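Local structure of glycerol dehydrogenase (Bacillus coagulans, 6CSJ) at residues 180-188 and 335-343; 16-26 and 44-55. The protein probably catalyses the NAD-dependent oxidation of glycerol and related polyols, and in this double-mutant form has acquired D-lactate dehydrogenase activity. The protein carries 2 engineered substitutions. All coordinates share one frame; numbering follows the deposited sequence.

Interaction 1 of 2, residues 180-188 and 335-343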
loop_
_atom_site.group_PDB
_atom_site.type_symbol
_atom_site.label_atom_id
_atom_site.label_comp_id
_atom_site.label_asym_id
_atom_site.label_seq_id
_atom_site.Cartn_x
_atom_site.Cartn_y
_atom_site.Cartn_z
ATOM N N ARG A 180 -4.548 1.210 -16.355
ATOM C CA ARG A 180 -4.675 1.506 -17.795
ATOM C C ARG A 180 -4.242 0.307 -18.629
ATOM O O ARG A 180 -4.951 -0.099 -19.547
ATOM C CB ARG A 180 -3.834 2.727 -18.177
ATOM C CG ARG A 180 -4.006 3.192 -19.621
ATOM C CD ARG A 180 -3.280 4.513 -19.889
ATOM N NE ARG A 180 -1.829 4.351 -19.842
ATOM C CZ ARG A 180 -0.943 5.339 -20.022
ATOM N NH1 ARG A 180 -1.346 6.583 -20.241
ATOM N NH2 ARG A 180 0.363 5.091 -19.968
ATOM N N ALA A 181 -3.080 -0.249 -18.296
ATOM C CA ALA A 181 -2.557 -1.423 -18.998
ATOM C C ALA A 181 -3.518 -2.616 -18.940
ATOM O O ALA A 181 -3.821 -3.226 -19.967
ATOM C CB ALA A 181 -1.196 -1.804 -18.427
ATOM N N THR A 182 -3.992 -2.923 -17.734
ATOM C CA THR A 182 -4.918 -4.025 -17.501
ATOM C C THR A 182 -6.235 -3.850 -18.264
ATOM O O THR A 182 -6.728 -4.798 -18.879
ATOM C CB THR A 182 -5.207 -4.207 -16.001
ATOM O OG1 THR A 182 -3.989 -4.488 -15.291
ATOM C CG2 THR A 182 -6.198 -5.345 -15.773
ATOM N N LYS A 183 -6.796 -2.645 -18.239
ATOM C CA LYS A 183 -8.036 -2.382 -18.976
ATOM C C LYS A 183 -7.824 -2.484 -20.497
ATOM O O LYS A 183 -8.661 -3.072 -21.195
ATOM C CB LYS A 183 -8.612 -1.024 -18.606
ATOM C CG LYS A 183 -10.050 -0.804 -19.059
ATOM C CD LYS A 183 -10.599 0.484 -18.485
ATOM C CE LYS A 183 -12.114 0.533 -18.541
ATOM N NZ LYS A 183 -12.592 0.634 -19.941
ATOM N N ARG A 184 -6.704 -1.936 -20.990
ATOM C CA ARG A 184 -6.307 -2.064 -22.401
ATOM C C ARG A 184 -6.205 -3.523 -22.812
ATOM O O ARG A 184 -6.705 -3.906 -23.863
ATOM C CB ARG A 184 -4.953 -1.387 -22.675
ATOM C CG ARG A 184 -5.014 -0.003 -23.296
ATOM C CD ARG A 184 -3.623 0.641 -23.271
ATOM N NE ARG A 184 -3.666 2.111 -23.301
ATOM C CZ ARG A 184 -2.622 2.926 -23.106
ATOM N NH1 ARG A 184 -1.407 2.458 -22.836
ATOM N NH2 ARG A 184 -2.802 4.247 -23.174
ATOM N N ALA A 185 -5.564 -4.329 -21.964
ATOM C CA ALA A 185 -5.431 -5.769 -22.181
ATOM C C ALA A 185 -6.729 -6.565 -22.049
ATOM O O ALA A 185 -6.750 -7.725 -22.418
ATOM C CB ALA A 185 -4.384 -6.340 -21.229
ATOM N N ASN A 186 -7.793 -5.959 -21.525
ATOM C CA ASN A 186 -9.043 -6.665 -21.196
ATOM C C ASN A 186 -8.836 -7.811 -20.188
ATOM O O ASN A 186 -9.550 -8.809 -20.218
ATOM C CB ASN A 186 -9.729 -7.170 -22.477
ATOM C CG ASN A 186 -11.214 -7.393 -22.298
ATOM O OD1 ASN A 186 -11.911 -6.542 -21.771
ATOM N ND2 ASN A 186 -11.708 -8.534 -22.743
ATOM N N LYS A 187 -7.864 -7.644 -19.291
ATOM C CA LYS A 187 -7.513 -8.649 -18.276
ATOM C C LYS A 187 -8.256 -8.340 -16.957
ATOM O O LYS A 187 -8.943 -7.323 -16.835
ATOM C CB LYS A 187 -5.996 -8.680 -18.035
ATOM C CG LYS A 187 -5.181 -9.217 -19.199
ATOM C CD LYS A 187 -5.231 -10.721 -19.277
ATOM C CE LYS A 187 -4.518 -11.228 -20.535
ATOM N NZ LYS A 187 -3.033 -11.156 -20.409
ATOM N N THR A 188 -8.121 -9.242 -15.988
ATOM C CA THR A 188 -8.869 -9.180 -14.750
ATOM C C THR A 188 -8.012 -8.702 -13.582
ATOM O O THR A 188 -6.778 -8.752 -13.633
ATOM C CB THR A 188 -9.482 -10.543 -14.396
ATOM O OG1 THR A 188 -8.446 -11.501 -14.268
ATOM C CG2 THR A 188 -10.451 -11.007 -15.453
ATOM N N THR A 335 2.042 -10.400 -12.303
ATOM C CA THR A 335 1.117 -9.394 -12.820
ATOM C C THR A 335 1.619 -8.708 -14.097
ATOM O O THR A 335 0.831 -8.047 -14.796
ATOM C CB THR A 335 0.813 -8.326 -11.734
ATOM O OG1 THR A 335 2.016 -7.619 -11.391
ATOM C CG2 THR A 335 0.233 -8.989 -10.469
ATOM N N ILE A 336 2.901 -8.886 -14.423
ATOM C CA ILE A 336 3.468 -8.348 -15.660
ATOM C C ILE A 336 2.734 -8.801 -16.928
ATOM O O ILE A 336 2.740 -8.086 -17.922
ATOM C CB ILE A 336 4.978 -8.666 -15.778
ATOM C CG1 ILE A 336 5.669 -7.690 -16.730
ATOM C CG2 ILE A 336 5.217 -10.121 -16.156
ATOM C CD1 ILE A 336 7.134 -7.474 -16.399
ATOM N N TYR A 337 2.086 -9.961 -16.880
ATOM C CA TYR A 337 1.319 -10.457 -18.024
ATOM C C TYR A 337 -0.019 -9.758 -18.240
ATOM O O TYR A 337 -0.722 -10.087 -19.191
ATOM C CB TYR A 337 1.162 -11.996 -17.949
ATOM C CG TYR A 337 2.527 -12.660 -17.957
ATOM C CD1 TYR A 337 3.318 -12.645 -19.111
ATOM C CD2 TYR A 337 3.063 -13.228 -16.793
ATOM C CE1 TYR A 337 4.592 -13.205 -19.111
ATOM C CE2 TYR A 337 4.329 -13.796 -16.797
ATOM C CZ TYR A 337 5.087 -13.776 -17.955
ATOM O OH TYR A 337 6.334 -14.313 -17.959
ATOM N N ASN A 338 -0.370 -8.797 -17.376
ATOM C CA ASN A 338 -1.525 -7.919 -17.627
ATOM C C ASN A 338 -1.219 -6.785 -18.603
ATOM O O ASN A 338 -2.139 -6.061 -18.997
ATOM C CB ASN A 338 -2.081 -7.340 -16.325
ATOM C CG ASN A 338 -2.793 -8.371 -15.480
ATOM O OD1 ASN A 338 -3.319 -9.372 -15.987
ATOM N ND2 ASN A 338 -2.827 -8.126 -14.177
ATOM N N MET A 339 0.051 -6.617 -18.986
ATOM C CA MET A 339 0.402 -5.709 -20.083
ATOM C C MET A 339 -0.310 -6.168 -21.370
ATOM O O MET A 339 -0.454 -7.371 -21.592
ATOM C CB MET A 339 1.917 -5.676 -20.297
ATOM C CG MET A 339 2.748 -5.122 -19.135
ATOM S SD MET A 339 2.257 -3.514 -18.485
ATOM C CE MET A 339 2.722 -2.418 -19.838
ATOM N N PRO A 340 -0.772 -5.225 -22.215
ATOM C CA PRO A 340 -1.510 -5.617 -23.433
ATOM C C PRO A 340 -0.618 -6.065 -24.615
ATOM O O PRO A 340 -1.007 -5.946 -25.762
ATOM C CB PRO A 340 -2.296 -4.343 -23.768
ATOM C CG PRO A 340 -1.413 -3.235 -23.292
ATOM C CD PRO A 340 -0.648 -3.756 -22.101
ATOM N N PHE A 341 0.572 -6.578 -24.327
ATOM C CA PHE A 341 1.489 -7.118 -25.334
ATOM C C PHE A 341 2.290 -8.263 -24.702
ATOM O O PHE A 341 2.262 -8.442 -23.487
ATOM C CB PHE A 341 2.428 -6.023 -25.891
ATOM C CG PHE A 341 3.025 -5.115 -24.843
ATOM C CD1 PHE A 341 4.188 -5.470 -24.156
ATOM C CD2 PHE A 341 2.434 -3.892 -24.556
ATOM C CE1 PHE A 341 4.741 -4.627 -23.202
ATOM C CE2 PHE A 341 2.990 -3.040 -23.594
ATOM C CZ PHE A 341 4.151 -3.419 -22.920
ATOM N N GLU A 342 2.993 -9.031 -25.529
ATOM C CA GLU A 342 3.825 -10.127 -25.045
ATOM C C GLU A 342 5.057 -9.574 -24.315
ATOM O O GLU A 342 5.651 -8.584 -24.734
ATOM C CB GLU A 342 4.254 -11.048 -26.194
ATOM C CG GLU A 342 5.147 -12.210 -25.756
ATOM C CD GLU A 342 5.272 -13.326 -26.796
ATOM O OE1 GLU A 342 4.372 -13.494 -27.650
ATOM O OE2 GLU A 342 6.281 -14.056 -26.736
ATOM N N VAL A 343 5.421 -10.244 -23.228
ATOM C CA VAL A 343 6.527 -9.855 -22.369
ATOM C C VAL A 343 7.493 -11.024 -22.223
ATOM O O VAL A 343 7.064 -12.158 -22.057
ATOM C CB VAL A 343 6.015 -9.475 -20.963
ATOM C CG1 VAL A 343 7.184 -9.127 -20.036
ATOM C CG2 VAL A 343 5.013 -8.329 -21.066
#

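Interaction 2 of 2, residues 16-26 and 44-55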
loop_
_atom_site.group_PDB
_atom_site.type_symbol
_atom_site.label_atom_id
_atom_site.label_comp_id
_atom_site.label_asym_id
_atom_site.label_seq_id
_atom_site.Cartn_x
_atom_site.Cartn_y
_atom_site.Cartn_z
ATOM N N ASP A 16 -7.487 13.541 14.316
ATOM C CA ASP A 16 -7.924 13.062 15.637
ATOM C C ASP A 16 -9.120 12.075 15.593
ATOM O O ASP A 16 -9.894 11.972 16.548
ATOM C CB ASP A 16 -8.210 14.279 16.545
ATOM C CG ASP A 16 -7.926 14.018 18.026
ATOM O OD1 ASP A 16 -7.327 12.980 18.411
ATOM O OD2 ASP A 16 -8.319 14.890 18.823
ATOM N N GLU A 17 -9.242 11.345 14.488
ATOM C CA GLU A 17 -10.270 10.299 14.300
ATOM C C GLU A 17 -10.231 9.155 15.335
ATOM O O GLU A 17 -11.283 8.600 15.680
ATOM C CB GLU A 17 -10.156 9.702 12.885
ATOM C CG GLU A 17 -11.330 9.832 11.923
ATOM C CD GLU A 17 -12.316 10.928 12.214
ATOM O OE1 GLU A 17 -13.332 10.629 12.884
ATOM O OE2 GLU A 17 -12.116 12.067 11.749
ATOM N N LEU A 18 -9.045 8.798 15.829
ATOM C CA LEU A 18 -8.923 7.760 16.869
ATOM C C LEU A 18 -9.630 8.143 18.179
ATOM O O LEU A 18 -10.041 7.258 18.931
ATOM C CB LEU A 18 -7.453 7.408 17.152
ATOM C CG LEU A 18 -6.706 6.635 16.054
ATOM C CD1 LEU A 18 -5.263 6.382 16.449
ATOM C CD2 LEU A 18 -7.389 5.324 15.704
ATOM N N SER A 19 -9.783 9.445 18.438
ATOM C CA SER A 19 -10.530 9.927 19.603
ATOM C C SER A 19 -12.024 9.614 19.502
ATOM O O SER A 19 -12.717 9.699 20.501
ATOM C CB SER A 19 -10.342 11.440 19.800
ATOM O OG SER A 19 -11.181 12.172 18.912
ATOM N N ARG A 20 -12.515 9.287 18.306
ATOM C CA ARG A 20 -13.891 8.818 18.104
ATOM C C ARG A 20 -13.952 7.321 17.764
ATOM O O ARG A 20 -14.971 6.849 17.229
ATOM C CB ARG A 20 -14.570 9.626 16.982
ATOM C CG ARG A 20 -14.854 11.076 17.335
ATOM C CD ARG A 20 -15.262 11.905 16.118
ATOM N NE ARG A 20 -14.597 13.221 16.124
ATOM C CZ ARG A 20 -13.430 13.534 15.542
ATOM N NH1 ARG A 20 -12.719 12.649 14.870
ATOM N NH2 ARG A 20 -12.962 14.770 15.660
ATOM N N LEU A 21 -12.901 6.562 18.095
ATOM C CA LEU A 21 -12.851 5.143 17.738
ATOM C C LEU A 21 -14.049 4.376 18.293
ATOM O O LEU A 21 -14.624 3.541 17.586
ATOM C CB LEU A 21 -11.549 4.488 18.209
ATOM C CG LEU A 21 -11.379 2.988 17.909
ATOM C CD1 LEU A 21 -11.566 2.686 16.421
ATOM C CD2 LEU A 21 -10.018 2.502 18.376
ATOM N N SER A 22 -14.422 4.680 19.541
ATOM C CA SER A 22 -15.577 4.057 20.199
ATOM C C SER A 22 -16.887 4.298 19.465
ATOM O O SER A 22 -17.725 3.413 19.411
ATOM C CB SER A 22 -15.701 4.519 21.661
ATOM O OG SER A 22 -16.077 5.873 21.755
ATOM N N ALA A 23 -17.065 5.480 18.885
ATOM C CA ALA A 23 -18.259 5.750 18.069
ATOM C C ALA A 23 -18.326 4.821 16.843
ATOM O O ALA A 23 -19.415 4.356 16.479
ATOM C CB ALA A 23 -18.306 7.207 17.643
ATOM N N TYR A 24 -17.168 4.540 16.235
ATOM C CA TYR A 24 -17.101 3.648 15.064
ATOM C C TYR A 24 -17.241 2.157 15.434
ATOM O O TYR A 24 -18.036 1.451 14.800
ATOM C CB TYR A 24 -15.832 3.917 14.232
ATOM C CG TYR A 24 -15.772 5.343 13.702
ATOM C CD1 TYR A 24 -16.754 5.824 12.835
ATOM C CD2 TYR A 24 -14.752 6.222 14.095
ATOM C CE1 TYR A 24 -16.724 7.132 12.363
ATOM C CE2 TYR A 24 -14.714 7.534 13.631
ATOM C CZ TYR A 24 -15.714 7.988 12.776
ATOM O OH TYR A 24 -15.678 9.284 12.303
ATOM N N THR A 25 -16.526 1.687 16.462
ATOM C CA THR A 25 -16.669 0.281 16.892
ATOM C C THR A 25 -18.087 -0.036 17.371
ATOM O O THR A 25 -18.597 -1.118 17.080
ATOM C CB THR A 25 -15.661 -0.171 17.984
ATOM O OG1 THR A 25 -15.899 0.524 19.215
ATOM C CG2 THR A 25 -14.225 0.035 17.529
ATOM N N GLU A 26 -18.716 0.909 18.069
ATOM C CA GLU A 26 -20.124 0.780 18.513
ATOM C C GLU A 26 -21.140 0.581 17.365
ATOM O O GLU A 26 -22.167 -0.048 17.575
ATOM C CB GLU A 26 -20.537 1.974 19.405
ATOM C CG GLU A 26 -19.871 2.065 20.785
ATOM C CD GLU A 26 -20.128 0.884 21.710
ATOM O OE1 GLU A 26 -21.113 0.135 21.504
ATOM O OE2 GLU A 26 -19.308 0.705 22.639
ATOM N N VAL A 44 -0.758 5.912 20.827
ATOM C CA VAL A 44 -2.204 6.226 20.753
ATOM C C VAL A 44 -3.067 5.631 21.883
ATOM O O VAL A 44 -4.295 5.819 21.889
ATOM C CB VAL A 44 -2.807 5.775 19.393
ATOM C CG1 VAL A 44 -1.958 6.282 18.233
ATOM C CG2 VAL A 44 -2.984 4.258 19.328
ATOM N N GLY A 45 -2.442 4.910 22.815
ATOM C CA GLY A 45 -3.174 4.188 23.857
ATOM C C GLY A 45 -4.064 5.079 24.689
ATOM O O GLY A 45 -5.204 4.709 24.971
ATOM N N LYS A 46 -3.554 6.258 25.063
ATOM C CA LYS A 46 -4.317 7.221 25.854
ATOM C C LYS A 46 -5.537 7.742 25.099
ATOM O O LYS A 46 -6.614 7.854 25.679
ATOM C CB LYS A 46 -3.437 8.397 26.317
ATOM C CG LYS A 46 -3.923 9.056 27.604
ATOM C CD LYS A 46 -2.837 9.873 28.299
ATOM C CE LYS A 46 -3.256 10.278 29.711
ATOM N NZ LYS A 46 -4.321 11.319 29.703
ATOM N N THR A 47 -5.369 8.053 23.816
ATOM C CA THR A 47 -6.472 8.548 22.971
ATOM C C THR A 47 -7.590 7.521 22.847
ATOM O O THR A 47 -8.769 7.864 22.946
ATOM C CB THR A 47 -5.981 8.913 21.552
ATOM O OG1 THR A 47 -4.900 9.843 21.646
ATOM C CG2 THR A 47 -7.104 9.516 20.708
ATOM N N VAL A 48 -7.206 6.261 22.643
ATOM C CA VAL A 48 -8.165 5.160 22.502
ATOM C C VAL A 48 -8.928 4.948 23.816
ATOM O O VAL A 48 -10.161 4.936 23.828
ATOM C CB VAL A 48 -7.458 3.861 22.035
ATOM C CG1 VAL A 48 -8.391 2.656 22.108
ATOM C CG2 VAL A 48 -6.927 4.036 20.617
ATOM N N GLU A 49 -8.184 4.813 24.911
ATOM C CA GLU A 49 -8.752 4.713 26.266
ATOM C C GLU A 49 -9.750 5.851 26.558
ATOM O O GLU A 49 -10.864 5.598 27.016
ATOM C CB GLU A 49 -7.617 4.675 27.320
ATOM C CG GLU A 49 -6.865 3.339 27.384
ATOM C CD GLU A 49 -5.658 3.331 28.324
ATOM O OE1 GLU A 49 -5.518 4.244 29.175
ATOM O OE2 GLU A 49 -4.834 2.407 28.170
ATOM N N GLU A 50 -9.348 7.086 26.267
ATOM C CA GLU A 50 -10.220 8.257 26.470
ATOM C C GLU A 50 -11.464 8.264 25.577
ATOM O O GLU A 50 -12.465 8.819 25.942
ATOM C CB GLU A 50 -9.432 9.575 26.331
ATOM C CG GLU A 50 -8.530 9.823 27.547
ATOM C CD GLU A 50 -7.743 11.114 27.498
ATOM O OE1 GLU A 50 -7.259 11.489 26.413
ATOM O OE2 GLU A 50 -7.666 11.782 28.557
ATOM N N SER A 51 -11.366 7.673 24.384
ATOM C CA SER A 51 -12.521 7.515 23.480
ATOM C C SER A 51 -13.635 6.672 24.063
ATOM O O SER A 51 -14.807 6.905 23.770
ATOM C CB SER A 51 -12.098 6.925 22.132
ATOM O OG SER A 51 -13.221 6.569 21.345
ATOM N N TYR A 52 -13.276 5.682 24.891
ATOM C CA TYR A 52 -14.251 4.777 25.524
ATOM C C TYR A 52 -14.728 5.223 26.933
ATOM O O TYR A 52 -15.360 4.441 27.624
ATOM C CB TYR A 52 -13.681 3.345 25.544
ATOM C CG TYR A 52 -13.622 2.696 24.177
ATOM C CD1 TYR A 52 -14.735 2.035 23.653
ATOM C CD2 TYR A 52 -12.466 2.746 23.404
ATOM C CE1 TYR A 52 -14.697 1.444 22.396
ATOM C CE2 TYR A 52 -12.410 2.157 22.143
ATOM C CZ TYR A 52 -13.531 1.512 21.644
ATOM O OH TYR A 52 -13.489 0.929 20.398
ATOM N N ALA A 53 -14.511 6.469 27.338
ATOM C CA ALA A 53 -15.102 7.044 28.555
ATOM C C ALA A 53 -16.627 6.823 28.632
ATOM O O ALA A 53 -17.366 7.156 27.707
ATOM C CB ALA A 53 -14.817 8.529 28.693
ATOM N N GLY A 54 -17.078 6.213 29.722
ATOM C CA GLY A 54 -18.499 5.894 29.886
ATOM C C GLY A 54 -18.973 4.671 29.149
ATOM O O GLY A 54 -20.132 4.281 29.261
ATOM N N LYS A 55 -18.074 3.951 28.464
ATOM C CA LYS A 55 -18.361 2.786 27.616
ATOM C C LYS A 55 -17.286 1.769 27.956
ATOM O O LYS A 55 -16.903 1.008 27.076
ATOM C CB LYS A 55 -18.063 3.165 26.129
ATOM C CG LYS A 55 -18.795 4.395 25.561
ATOM C CD LYS A 55 -20.259 3.997 25.262
ATOM C CE LYS A 55 -21.140 5.159 24.926
ATOM N NZ LYS A 55 -20.561 5.992 23.842
#

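Interaction 1 of 2, residues 180-188 and 335-343
A185, in the last turn of helix 175-185, and K187, just beyond its end, meet P340 and N338 of segment 335-343. The methyl of A185 points into the loop and lies 3.8 Å from P340 CB, while its CB is 3.2 Å from N338 O. One turn earlier, A181 sends its CB towards the same loop, where it packs against M339 SD at 3.9 Å and, more loosely, against P340 CD. M339 comes to this place by a chain bent at both chi2 and chi3, its CB pointing back from the helix while the sulfur returns to the alanine. P340 CG in turn rests on R184 CB.

T182 and N338 run alongside each other in the same direction, with OG1 of T182 3.6 Å from CB of N338. The amide is held from outside the two segments, ND2 donating to L250 O, just as OG1 of T182 bonds back to E178 O. K187 lies across this asparagine: its CB is 3.4 Å from N338 OD1. The lysine CG stands opposite its own carbonyl carbon (chi1 -69°), and bends at chi2 and chi4 carry NZ round to Y337 O, a weak hydrogen bond of 2.8 Å. A methionine in place of K187 would probably leave the Y337 carbonyl without this amine donor and the end of the long side chain free to turn. N186, at positive phi, turns the chain out of the helix in a Schellman motif, a classic C-terminal helix stop, here packed against the 3-10 turn 335-338 within the helical part of this iron-containing alcohol dehydrogenase relative.

Interaction 2 of 2, residues 16-26 and 44-55
S22 and S51 form the polar centre of the contact, each using both backbone and side chain. The S22 amide gives a straight bond to S51 OG (2.9 Å, 165°), and S22 OG donates to S51 O at 2.6 Å, arriving from above the carbonyl plane. S51 OG also makes a weak bond to S19 O, so one hydroxyl ties the 3-10 turn 17-19 and the first turn of helix 21-28 to the end of helix 38-51. It reaches them because OG stands opposite the backbone N of S51 (chi1 170°).

Beside this pair, Y52 lays one face of its ring under S22 CB in a CH-pi contact, 3.5 Å from the ring centroid. Its OH and T25 OG1 are hydrogen-bonded at 2.7 Å, and either could be the donor; the threonine oxygen lies at the ring edge near its plane.

Both helices belong to the layered alpha/beta, Rossmann-like N-terminal domain of this family, where they pack over the parallel sheet; the axes of 21-26 and 44-51 approach to 9.5 Å, their directions 59° apart. On the sheet side of the serines, L21 CD2 touches V48 CG1, and L18 CD1 meets V44 CG1 at 3.8 Å. Further back along the helix, T47 puts its CG2, anti to its backbone N, against S19 N at 3.5 Å.

In the next shell, L21 and V48 both rest on I34 of strand 32-36 and I91 of strand 87-92, and the Y52 ring stacks with Y59. S19 OG is fixed by D16 O, which also accepts from S19 N. The amides of D16 and L18 bond to the carboxylate of D153, anchoring the start of 16-26 at the end of strand 149-153.

How the interactions relate
The two contacts lie on opposite sides of the chain's centre, 44 Å apart between centres and about 30 Å between nearest atoms, so they share no residues and do not touch. Interaction 2 comes first in sequence and closes before interaction 1 opens. It joins helices 21-28 and 38-51, which flank strand 32-36 in sequence and pack side by side on one face of the six-stranded parallel sheet. Interaction 1 spans 146 mostly helical residues without a strand, bringing the end of helix 175-185 to the loop ahead of helix 345-365. One contact therefore belongs to the alpha/beta half and the other to the all-helical half, the two-part build of this dehydrogenase family.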